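Local coordinates for putative aminopeptidase (Leishmania major, PDB 5NTH), which probably acts as a manganese-dependent metalloaminopeptidase of the M17 leucyl aminopeptidase family, removing residues from the amino termini of peptides, at residues Y368-V373 with M385-E390; L243-T248 with V277-R282; R110-Y115 with G453-P458. All coordinates share one frame; numbering follows the deposited sequence.

Followed from the N terminus, the chain first passes R110-Y115, in the N-terminal domain, which meets its partner G453-P458 after 338 residues; interaction 3 therefore closes a very long loop joining that domain to the catalytic one. Interactions 2 and 1 are nested within this loop and follow one another in series. Interaction 2 (L243-T248 with V277-R282) pairs an outermost strand of the large catalytic sheet with its neighbour, whereas interaction 3 reaches the strand at the other end of that sheet. Interaction 1 (Y368-V373 with M385-E390) closes a short loop beside the manganese site. The three do not touch; the centres of interactions 1 and 2 lie about 32 Å apart.

Interaction 1. Residues Y368-V373 with M385-E390; sequences YRNDDV and MNTDAE. With MN (manganese (II) ion), chain D; MN (manganese (II) ion), chain C; BB2 (actinonin), chain E.
M385 reaches D371 with the tip of a chain bent at both chi2 and chi3, its methyl CE resting 3.3 Å from D371 OD1. The other carboxylate oxygen of D371 makes weak hydrogen bonds to the backbone nitrogens of N317 and K319 of the second subunit. N386 then opens a type I turn that runs to A389, and its side chain adds an Asx turn, OD1 accepting from D388 N. At T387 the two segments are joined by a hydrogen bond: the backbone N donates to N370 OD1 at 2.9 Å, a bent bond (133° at the hydrogen) with the donor tilted from the amide plane. N370 meets T387 crosswise, its CG beside its own backbone N (chi1 -57°), which brings OD1 up to T387 N and N386 CA. The methyl CG2 of T387 makes a CH-pi contact over the face of the Y368 ring, 4.1 Å from the ring centroid. T387 OG1 is bonded instead to G305 O and A308 N, so the two branches of this buried side chain divide apolar and polar duties. Next, D388 chelates one manganese through its backbone O (1.9 Å) and its OD1 (2.0 Å), while OD2 forms a salt bridge with K310. E390 packs its CB 3.5 Å from Y368 OH, and its carboxylate spans both metals: OE1 binds the manganese held by D388, OE2 the second one. D303 contributes to both metal sites, K298 and D321 to the second. Actinonin O2 bridges the two ions at 1.9 Å from each, and O4 completes a five-membered chelate on the first. Y368 thus backs a metal ligand, while N370 holds T387 N within the turn carrying D388, consistent with indirect support for a two-metal centre that the hydroxamate inhibitor occupies.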
loop_
_atom_site.group_PDB
_atom_site.type_symbol
_atom_site.label_atom_id
_atom_site.label_comp_id
_atom_site.label_asym_id
_atom_site.label_seq_id
_atom_site.Cartn_x
_atom_site.Cartn_y
_atom_site.Cartn_z
ATOM N N TYR A 368 8.593 8.318 -22.959
ATOM C CA TYR A 368 7.738 9.466 -22.876
ATOM C C TYR A 368 7.267 9.499 -21.440
ATOM O O TYR A 368 7.003 8.462 -20.849
ATOM C CB TYR A 368 6.623 9.401 -23.946
ATOM C CG TYR A 368 5.359 8.589 -23.665
ATOM C CD1 TYR A 368 5.399 7.233 -23.324
ATOM C CD2 TYR A 368 4.101 9.183 -23.821
ATOM C CE1 TYR A 368 4.211 6.511 -23.100
ATOM C CE2 TYR A 368 2.926 8.483 -23.591
ATOM C CZ TYR A 368 2.979 7.158 -23.230
ATOM O OH TYR A 368 1.792 6.526 -23.028
ATOM N N ARG A 369 7.217 10.705 -20.894
ATOM C CA ARG A 369 7.214 10.932 -19.461
ATOM C C ARG A 369 5.830 11.357 -18.976
ATOM O O ARG A 369 4.968 11.721 -19.766
ATOM C CB ARG A 369 8.265 11.996 -19.144
ATOM C CG ARG A 369 9.671 11.762 -19.733
ATOM C CD ARG A 369 10.550 13.008 -19.597
ATOM N NE ARG A 369 11.945 12.858 -20.055
ATOM C CZ ARG A 369 12.386 13.035 -21.311
ATOM N NH1 ARG A 369 11.543 13.365 -22.301
ATOM N NH2 ARG A 369 13.687 12.878 -21.596
ATOM N N ASN A 370 5.584 11.251 -17.681
ATOM C CA ASN A 370 4.358 11.815 -17.146
ATOM C C ASN A 370 4.679 13.290 -17.054
ATOM O O ASN A 370 5.457 13.668 -16.188
ATOM C CB ASN A 370 3.991 11.229 -15.787
ATOM C CG ASN A 370 3.844 9.729 -15.833
ATOM O OD1 ASN A 370 2.857 9.207 -16.312
ATOM N ND2 ASN A 370 4.861 9.025 -15.363
ATOM N N ASP A 371 4.148 14.075 -18.005
ATOM C CA ASP A 371 4.358 15.541 -18.195
ATOM C C ASP A 371 4.719 15.959 -19.634
ATOM O O ASP A 371 4.493 17.114 -20.001
ATOM C CB ASP A 371 5.390 16.166 -17.228
ATOM C CG ASP A 371 4.800 16.483 -15.865
ATOM O OD1 ASP A 371 3.561 16.377 -15.709
ATOM O OD2 ASP A 371 5.579 16.818 -14.956
ATOM N N ASP A 372 5.289 15.048 -20.428
ATOM C CA ASP A 372 5.530 15.300 -21.862
ATOM C C ASP A 372 4.246 15.719 -22.562
ATOM O O ASP A 372 3.146 15.335 -22.182
ATOM C CB ASP A 372 6.131 14.067 -22.581
ATOM C CG ASP A 372 7.662 13.967 -22.434
ATOM O OD1 ASP A 372 8.227 14.806 -21.711
ATOM O OD2 ASP A 372 8.294 13.054 -23.027
ATOM N N VAL A 373 4.417 16.533 -23.588
ATOM C CA VAL A 373 3.308 17.068 -24.350
ATOM C C VAL A 373 3.531 16.623 -25.757
ATOM O O VAL A 373 4.596 16.810 -26.320
ATOM C CB VAL A 373 3.255 18.587 -24.298
ATOM C CG1 VAL A 373 2.284 19.135 -25.348
ATOM C CG2 VAL A 373 2.860 19.035 -22.894
ATOM N N MET A 385 -0.265 12.475 -18.627
ATOM C CA MET A 385 -0.224 12.411 -17.157
ATOM C C MET A 385 0.084 11.035 -16.610
ATOM O O MET A 385 0.582 10.907 -15.486
ATOM C CB MET A 385 -1.558 12.848 -16.592
ATOM C CG MET A 385 -1.973 14.242 -16.997
ATOM S SD MET A 385 -1.150 15.467 -15.972
ATOM C CE MET A 385 0.496 15.558 -16.659
ATOM N N ASN A 386 -0.257 10.010 -17.379
ATOM C CA ASN A 386 0.064 8.647 -17.039
ATOM C C ASN A 386 0.470 7.932 -18.275
ATOM O O ASN A 386 -0.366 7.771 -19.171
ATOM C CB ASN A 386 -1.116 7.923 -16.422
ATOM C CG ASN A 386 -0.700 6.595 -15.824
ATOM O OD1 ASN A 386 -0.306 5.704 -16.558
ATOM N ND2 ASN A 386 -0.728 6.471 -14.498
ATOM N N THR A 387 1.709 7.446 -18.308
ATOM C CA THR A 387 2.222 6.773 -19.495
ATOM C C THR A 387 1.630 5.366 -19.677
ATOM O O THR A 387 1.794 4.747 -20.727
ATOM C CB THR A 387 3.738 6.678 -19.484
ATOM O OG1 THR A 387 4.134 5.844 -18.399
ATOM C CG2 THR A 387 4.361 8.047 -19.332
ATOM N N ASP A 388 0.937 4.851 -18.673
ATOM C CA ASP A 388 0.263 3.570 -18.830
ATOM C C ASP A 388 -1.083 3.616 -19.579
ATOM O O ASP A 388 -1.636 2.539 -19.923
ATOM C CB ASP A 388 0.085 2.892 -17.481
ATOM C CG ASP A 388 -0.216 1.435 -17.615
ATOM O OD1 ASP A 388 -0.186 0.863 -18.761
ATOM O OD2 ASP A 388 -0.539 0.861 -16.568
ATOM N N ALA A 389 -1.593 4.823 -19.838
ATOM C CA ALA A 389 -2.671 5.021 -20.796
ATOM C C ALA A 389 -2.082 5.336 -22.159
ATOM O O ALA A 389 -2.218 6.408 -22.708
ATOM C CB ALA A 389 -3.626 6.091 -20.338
ATOM N N GLU A 390 -1.419 4.336 -22.691
ATOM C CA GLU A 390 -0.746 4.382 -23.972
ATOM C C GLU A 390 -1.653 3.963 -25.152
ATOM O O GLU A 390 -1.357 4.255 -26.302
ATOM C CB GLU A 390 0.472 3.453 -23.878
ATOM C CG GLU A 390 0.220 1.949 -24.118
ATOM C CD GLU A 390 -0.698 1.230 -23.108
ATOM O OE1 GLU A 390 -0.845 1.685 -21.943
ATOM O OE2 GLU A 390 -1.278 0.158 -23.469
HETATM MN MN MN D . -1.295 0.683 -20.375
HETATM MN MN MN C . -2.276 -1.229 -22.619
HETATM C C5 BB2 E . -5.009 -0.217 -18.333
HETATM C C3 BB2 E . -3.839 -0.086 -19.262
HETATM O O4 BB2 E . -2.745 -0.205 -18.786
HETATM N N1 BB2 E . -4.003 0.105 -20.563
HETATM O O2 BB2 E . -2.868 0.180 -21.402
HETATM C C6 BB2 E . -4.991 0.929 -17.330
HETATM C C12 BB2 E . -5.725 0.476 -16.109
HETATM O O13 BB2 E . -6.918 0.613 -16.086
HETATM C C7 BB2 E . -5.623 2.173 -17.968
HETATM C C8 BB2 E . -5.749 3.367 -17.026
HETATM C C9 BB2 E . -4.394 3.955 -16.660
HETATM C C10 BB2 E . -4.221 4.056 -15.155
HETATM C C11 BB2 E . -5.058 5.184 -14.579
HETATM N N14 BB2 E . -5.054 -0.080 -15.110
HETATM C C15 BB2 E . -5.739 -0.573 -13.919
HETATM C C16 BB2 E . -5.102 -1.880 -13.390
HETATM C C18 BB2 E . -5.134 -2.048 -11.864
HETATM C C17 BB2 E . -5.751 -3.104 -14.066
HETATM C C19 BB2 E . -5.885 0.560 -12.932
HETATM O O20 BB2 E . -6.981 1.081 -12.888
HETATM N N21 BB2 E . -4.877 0.985 -12.138
HETATM C C22 BB2 E . -5.164 1.636 -10.853
HETATM C C23 BB2 E . -3.418 0.909 -12.315
HETATM C C24 BB2 E . -2.789 1.080 -10.932
HETATM C C25 BB2 E . -3.919 1.416 -9.977
HETATM C C26 BB2 E . -5.380 3.130 -11.142
HETATM O O27 BB2 E . -6.577 3.361 -11.898
#

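Interaction 2. Residues L243-T248 with V277-R282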
loop_
_atom_site.group_PDB
_atom_site.type_symbol
_atom_site.label_atom_id
_atom_site.label_comp_id
_atom_site.label_asym_id
_atom_site.label_seq_id
_atom_site.Cartn_x
_atom_site.Cartn_y
_atom_site.Cartn_z
ATOM N N LEU A 243 -3.412 -12.476 -49.882
ATOM C CA LEU A 243 -4.746 -11.975 -50.218
ATOM C C LEU A 243 -4.755 -10.939 -51.337
ATOM O O LEU A 243 -5.818 -10.585 -51.806
ATOM C CB LEU A 243 -5.423 -11.388 -48.972
ATOM C CG LEU A 243 -5.525 -12.314 -47.752
ATOM C CD1 LEU A 243 -6.062 -11.556 -46.546
ATOM C CD2 LEU A 243 -6.407 -13.504 -48.035
ATOM N N GLY A 244 -3.593 -10.447 -51.758
ATOM C CA GLY A 244 -3.496 -9.570 -52.926
ATOM C C GLY A 244 -4.066 -8.198 -52.657
ATOM O O GLY A 244 -4.801 -7.665 -53.493
ATOM N N VAL A 245 -3.741 -7.622 -51.496
ATOM C CA VAL A 245 -4.346 -6.340 -51.049
ATOM C C VAL A 245 -3.288 -5.258 -50.950
ATOM O O VAL A 245 -2.093 -5.555 -50.910
ATOM C CB VAL A 245 -5.116 -6.475 -49.697
ATOM C CG1 VAL A 245 -6.005 -7.715 -49.702
ATOM C CG2 VAL A 245 -4.182 -6.539 -48.484
ATOM N N ASP A 246 -3.731 -4.002 -50.888
ATOM C CA ASP A 246 -2.787 -2.893 -50.757
ATOM C C ASP A 246 -2.360 -2.836 -49.283
ATOM O O ASP A 246 -3.127 -3.183 -48.381
ATOM C CB ASP A 246 -3.361 -1.540 -51.264
ATOM C CG ASP A 246 -3.912 -1.604 -52.722
ATOM O OD1 ASP A 246 -3.393 -2.388 -53.561
ATOM O OD2 ASP A 246 -4.872 -0.847 -53.032
ATOM N N MET A 247 -1.122 -2.443 -49.051
ATOM C CA MET A 247 -0.585 -2.319 -47.715
ATOM C C MET A 247 0.145 -0.991 -47.604
ATOM O O MET A 247 0.943 -0.638 -48.469
ATOM C CB MET A 247 0.384 -3.462 -47.423
ATOM C CG MET A 247 0.771 -3.561 -45.958
ATOM S SD MET A 247 1.883 -4.918 -45.550
ATOM C CE MET A 247 3.418 -4.399 -46.333
ATOM N N THR A 248 -0.118 -0.269 -46.523
ATOM C CA THR A 248 0.644 0.940 -46.184
ATOM C C THR A 248 1.261 0.768 -44.803
ATOM O O THR A 248 0.556 0.452 -43.845
ATOM C CB THR A 248 -0.259 2.187 -46.200
ATOM O OG1 THR A 248 -0.850 2.323 -47.510
ATOM C CG2 THR A 248 0.553 3.455 -45.823
ATOM N N VAL A 277 0.461 -0.002 -39.512
ATOM C CA VAL A 277 0.361 -0.918 -40.612
ATOM C C VAL A 277 -1.112 -0.973 -40.966
ATOM O O VAL A 277 -1.947 -1.235 -40.085
ATOM C CB VAL A 277 0.839 -2.316 -40.222
ATOM C CG1 VAL A 277 0.825 -3.237 -41.439
ATOM C CG2 VAL A 277 2.222 -2.256 -39.595
ATOM N N THR A 278 -1.417 -0.718 -42.242
ATOM C CA THR A 278 -2.775 -0.749 -42.723
ATOM C C THR A 278 -2.870 -1.611 -43.967
ATOM O O THR A 278 -2.106 -1.431 -44.919
ATOM C CB THR A 278 -3.304 0.633 -43.062
ATOM O OG1 THR A 278 -3.420 1.407 -41.866
ATOM C CG2 THR A 278 -4.694 0.511 -43.731
ATOM N N LEU A 279 -3.826 -2.542 -43.938
ATOM C CA LEU A 279 -4.171 -3.387 -45.071
ATOM C C LEU A 279 -5.536 -2.949 -45.520
ATOM O O LEU A 279 -6.392 -2.651 -44.682
ATOM C CB LEU A 279 -4.232 -4.862 -44.664
ATOM C CG LEU A 279 -2.884 -5.576 -44.605
ATOM C CD1 LEU A 279 -2.010 -5.015 -43.502
ATOM C CD2 LEU A 279 -3.055 -7.079 -44.434
ATOM N N ARG A 280 -5.746 -2.919 -46.833
ATOM C CA ARG A 280 -7.050 -2.533 -47.387
ATOM C C ARG A 280 -7.361 -3.220 -48.724
ATOM O O ARG A 280 -6.479 -3.370 -49.577
ATOM C CB ARG A 280 -7.119 -1.022 -47.549
ATOM C CG ARG A 280 -6.022 -0.468 -48.458
ATOM C CD ARG A 280 -6.324 0.935 -48.964
ATOM N NE ARG A 280 -7.724 1.075 -49.443
ATOM C CZ ARG A 280 -8.148 1.116 -50.708
ATOM N NH1 ARG A 280 -7.304 1.032 -51.733
ATOM N NH2 ARG A 280 -9.449 1.251 -50.943
ATOM N N TYR A 281 -8.626 -3.609 -48.880
ATOM C CA TYR A 281 -9.150 -4.247 -50.091
ATOM C C TYR A 281 -10.310 -3.431 -50.613
ATOM O O TYR A 281 -11.202 -3.070 -49.824
ATOM C CB TYR A 281 -9.663 -5.646 -49.773
ATOM C CG TYR A 281 -9.955 -6.558 -50.956
ATOM C CD1 TYR A 281 -8.991 -6.833 -51.920
ATOM C CD2 TYR A 281 -11.177 -7.217 -51.057
ATOM C CE1 TYR A 281 -9.256 -7.723 -52.981
ATOM C CE2 TYR A 281 -11.470 -8.102 -52.105
ATOM C CZ TYR A 281 -10.509 -8.357 -53.081
ATOM O OH TYR A 281 -10.798 -9.240 -54.122
ATOM N N ARG A 282 -10.258 -3.112 -51.918
ATOM C CA ARG A 282 -11.443 -2.737 -52.687
ATOM C C ARG A 282 -12.081 -4.009 -53.216
ATOM O O ARG A 282 -11.433 -4.819 -53.900
ATOM C CB ARG A 282 -11.144 -1.807 -53.865
ATOM C CG ARG A 282 -12.418 -1.343 -54.649
ATOM C CD ARG A 282 -12.141 -0.253 -55.698
ATOM N NE ARG A 282 -11.058 0.594 -55.169
ATOM C CZ ARG A 282 -11.147 1.848 -54.698
ATOM N NH1 ARG A 282 -10.038 2.411 -54.197
ATOM N NH2 ARG A 282 -12.289 2.556 -54.740
HETATM O O HOH W 1 -0.553 2.751 -42.029
#
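V245 and L279 begin the closely packed face of this strand pair, with V245 CG2 4.2 Å from L279 CB. The other methyl of V245, CG1, lies 3.8 Å from Y281 CD1, the two side chains crossing at about a right angle. M247 runs alongside L279, its CG 4.0 Å from L279 CD1; the side chain, extended through chi1 and chi2, packs on A237 and A240 of helix 229-243. The same face is covered further by helix 323-341, where F332 meets L279 and V336 meets Y281. Four backbone hydrogen bonds tie the strands, two in the pair D246-R280 and two in T248-T278, with the non-hydrogen-bonded pair M247-L279 between them. The bonds of T248-T278 are short, 2.8 Å from T248 N to T278 O, whereas D246 N reaches R280 O at 3.1 Å over a more bent path (141°).

On the reverse face Q406 covers T278 and R280, and F408 also packs on R280; the loose part is the outer edge around D246 and T248. D246 and R280 lie side by side, and D246 OD2 forms a 3.3 Å salt bridge with R280 NH1 on the solvent side, where D246 is exposed, their flat groups inclined by 39°. A water links T248 O to T278 OG1, which also bonds T355 OG1. The alternating pairs are those of antiparallel strands, and 246-251 is outermost within this chain in the mixed alpha/beta sheet of the catalytic domain.

Interaction 3. Residues R110-Y115 with G453-P458; sequences RTNCPY and GDLCYP
L455 wedges its forked end against N112 and C113: CD1 lies 3.4 Å from N112 OD1, and CD2 is 4.0 Å from C113 CB. With CG beside its own backbone N (chi1 -50°), the leucine rises from just before strand 456-458 toward the loop 110-115, crossing the asparagine at a slant. N112 OD1 lies folded back on its own backbone, close to C113 N (2.6 Å) in a strained arrangement with the donor above the carbonyl plane; the leucine methyls lie against it. ND2 bonds D118 of its own chain and E464 of the third subunit. Further along, the T111 methyl CG2 packs obliquely on the Y457 ring, 3.7 Å from CE1, while T111 OG1 bonds Y461 O of the third subunit. At the other end C113 CB approaches G453 CA at 4.3 Å, where the chain leaves helix 439-452 with positive phi.

No hydrogen bond crosses between the segments; the contact is van der Waals in character, and T111 O pairs with H431. Y457 and P458 also pack reciprocally on P458 and Y457 of the third subunit. The whole is a domain interface: a loop of the N-terminal, macro-clan domain seated on the turn G453-L455 and on Y457 of strand 456-458, outermost in the catalytic sheet within this chain, at a subunit boundary of the six-chain assembly known for M17 aminopeptidases.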
loop_
_atom_site.group_PDB
_atom_site.type_symbol
_atom_site.label_atom_id
_atom_site.label_comp_id
_atom_site.label_asym_id
_atom_site.label_seq_id
_atom_site.Cartn_x
_atom_site.Cartn_y
_atom_site.Cartn_z
ATOM N N ARG A 110 -31.186 -11.693 -21.469
ATOM C CA ARG A 110 -31.290 -10.904 -22.689
ATOM C C ARG A 110 -29.898 -10.495 -23.256
ATOM O O ARG A 110 -29.760 -10.301 -24.479
ATOM C CB ARG A 110 -32.205 -9.664 -22.444
ATOM C CG ARG A 110 -31.483 -8.323 -22.259
ATOM C CD ARG A 110 -32.343 -7.147 -21.782
ATOM N NE ARG A 110 -32.805 -7.398 -20.429
ATOM C CZ ARG A 110 -32.625 -6.640 -19.345
ATOM N NH1 ARG A 110 -32.008 -5.465 -19.370
ATOM N NH2 ARG A 110 -33.110 -7.096 -18.188
ATOM N N THR A 111 -28.900 -10.341 -22.358
ATOM C CA THR A 111 -27.538 -9.862 -22.714
ATOM C C THR A 111 -26.542 -10.942 -23.120
ATOM O O THR A 111 -25.368 -10.637 -23.332
ATOM C CB THR A 111 -26.853 -9.141 -21.538
ATOM O OG1 THR A 111 -26.702 -10.057 -20.440
ATOM C CG2 THR A 111 -27.639 -7.907 -21.099
ATOM N N ASN A 112 -27.008 -12.186 -23.211
ATOM C CA ASN A 112 -26.176 -13.316 -23.524
ATOM C C ASN A 112 -26.658 -13.968 -24.797
ATOM O O ASN A 112 -27.797 -13.802 -25.230
ATOM C CB ASN A 112 -26.199 -14.335 -22.370
ATOM C CG ASN A 112 -25.062 -15.369 -22.435
ATOM O OD1 ASN A 112 -24.238 -15.385 -23.369
ATOM N ND2 ASN A 112 -25.017 -16.242 -21.433
ATOM N N CYS A 113 -25.751 -14.719 -25.386
ATOM C CA CYS A 113 -25.987 -15.386 -26.618
ATOM C C CYS A 113 -26.972 -16.508 -26.374
ATOM O O CYS A 113 -26.703 -17.396 -25.571
ATOM C CB CYS A 113 -24.660 -15.927 -27.122
ATOM S SG CYS A 113 -24.858 -17.219 -28.334
ATOM N N PRO A 114 -28.106 -16.497 -27.089
ATOM C CA PRO A 114 -29.200 -17.484 -26.868
ATOM C C PRO A 114 -28.850 -18.946 -27.196
ATOM O O PRO A 114 -29.530 -19.869 -26.747
ATOM C CB PRO A 114 -30.285 -17.005 -27.816
ATOM C CG PRO A 114 -29.487 -16.477 -28.950
ATOM C CD PRO A 114 -28.315 -15.755 -28.337
ATOM N N TYR A 115 -27.797 -19.133 -27.985
ATOM C CA TYR A 115 -27.255 -20.460 -28.267
ATOM C C TYR A 115 -26.323 -20.964 -27.161
ATOM O O TYR A 115 -25.932 -22.111 -27.194
ATOM C CB TYR A 115 -26.473 -20.432 -29.585
ATOM C CG TYR A 115 -27.173 -19.692 -30.703
ATOM C CD1 TYR A 115 -28.537 -19.914 -30.972
ATOM C CD2 TYR A 115 -26.489 -18.768 -31.481
ATOM C CE1 TYR A 115 -29.193 -19.234 -31.985
ATOM C CE2 TYR A 115 -27.141 -18.066 -32.495
ATOM C CZ TYR A 115 -28.493 -18.307 -32.758
ATOM O OH TYR A 115 -29.135 -17.613 -33.771
ATOM N N GLY A 453 -21.446 -14.892 -30.236
ATOM C CA GLY A 453 -20.844 -15.341 -28.988
ATOM C C GLY A 453 -19.619 -14.569 -28.488
ATOM O O GLY A 453 -18.951 -15.029 -27.564
ATOM N N ASP A 454 -19.299 -13.437 -29.123
ATOM C CA ASP A 454 -18.291 -12.471 -28.644
ATOM C C ASP A 454 -19.087 -11.304 -28.032
ATOM O O ASP A 454 -19.351 -10.280 -28.673
ATOM C CB ASP A 454 -17.436 -11.924 -29.801
ATOM C CG ASP A 454 -16.370 -12.901 -30.310
ATOM O OD1 ASP A 454 -16.287 -14.059 -29.861
ATOM O OD2 ASP A 454 -15.577 -12.493 -31.192
ATOM N N LEU A 455 -19.445 -11.459 -26.774
ATOM C CA LEU A 455 -20.393 -10.566 -26.144
ATOM C C LEU A 455 -19.913 -9.114 -25.945
ATOM O O LEU A 455 -18.734 -8.793 -26.028
ATOM C CB LEU A 455 -20.854 -11.161 -24.817
ATOM C CG LEU A 455 -21.325 -12.612 -24.836
ATOM C CD1 LEU A 455 -21.735 -13.052 -23.436
ATOM C CD2 LEU A 455 -22.477 -12.794 -25.791
ATOM N N CYS A 456 -20.895 -8.265 -25.668
ATOM C CA CYS A 456 -20.812 -6.830 -25.784
ATOM C C CYS A 456 -21.815 -6.205 -24.882
ATOM O O CYS A 456 -22.879 -6.772 -24.650
ATOM C CB CYS A 456 -21.246 -6.405 -27.158
ATOM S SG CYS A 456 -19.919 -6.359 -28.295
ATOM N N TYR A 457 -21.510 -4.986 -24.443
ATOM C CA TYR A 457 -22.477 -4.240 -23.671
ATOM C C TYR A 457 -22.131 -2.790 -23.741
ATOM O O TYR A 457 -20.965 -2.467 -23.619
ATOM C CB TYR A 457 -22.536 -4.721 -22.236
ATOM C CG TYR A 457 -23.781 -4.264 -21.594
ATOM C CD1 TYR A 457 -24.952 -4.978 -21.740
ATOM C CD2 TYR A 457 -23.823 -3.063 -20.896
ATOM C CE1 TYR A 457 -26.147 -4.527 -21.168
ATOM C CE2 TYR A 457 -25.004 -2.593 -20.328
ATOM C CZ TYR A 457 -26.162 -3.324 -20.472
ATOM O OH TYR A 457 -27.310 -2.893 -19.893
ATOM N N PRO A 458 -23.140 -1.924 -23.967
ATOM C CA PRO A 458 -22.961 -0.482 -24.051
ATOM C C PRO A 458 -22.329 0.157 -22.831
ATOM O O PRO A 458 -22.674 -0.182 -21.728
ATOM C CB PRO A 458 -24.408 0.031 -24.178
ATOM C CG PRO A 458 -25.139 -1.069 -24.857
ATOM C CD PRO A 458 -24.555 -2.279 -24.205
#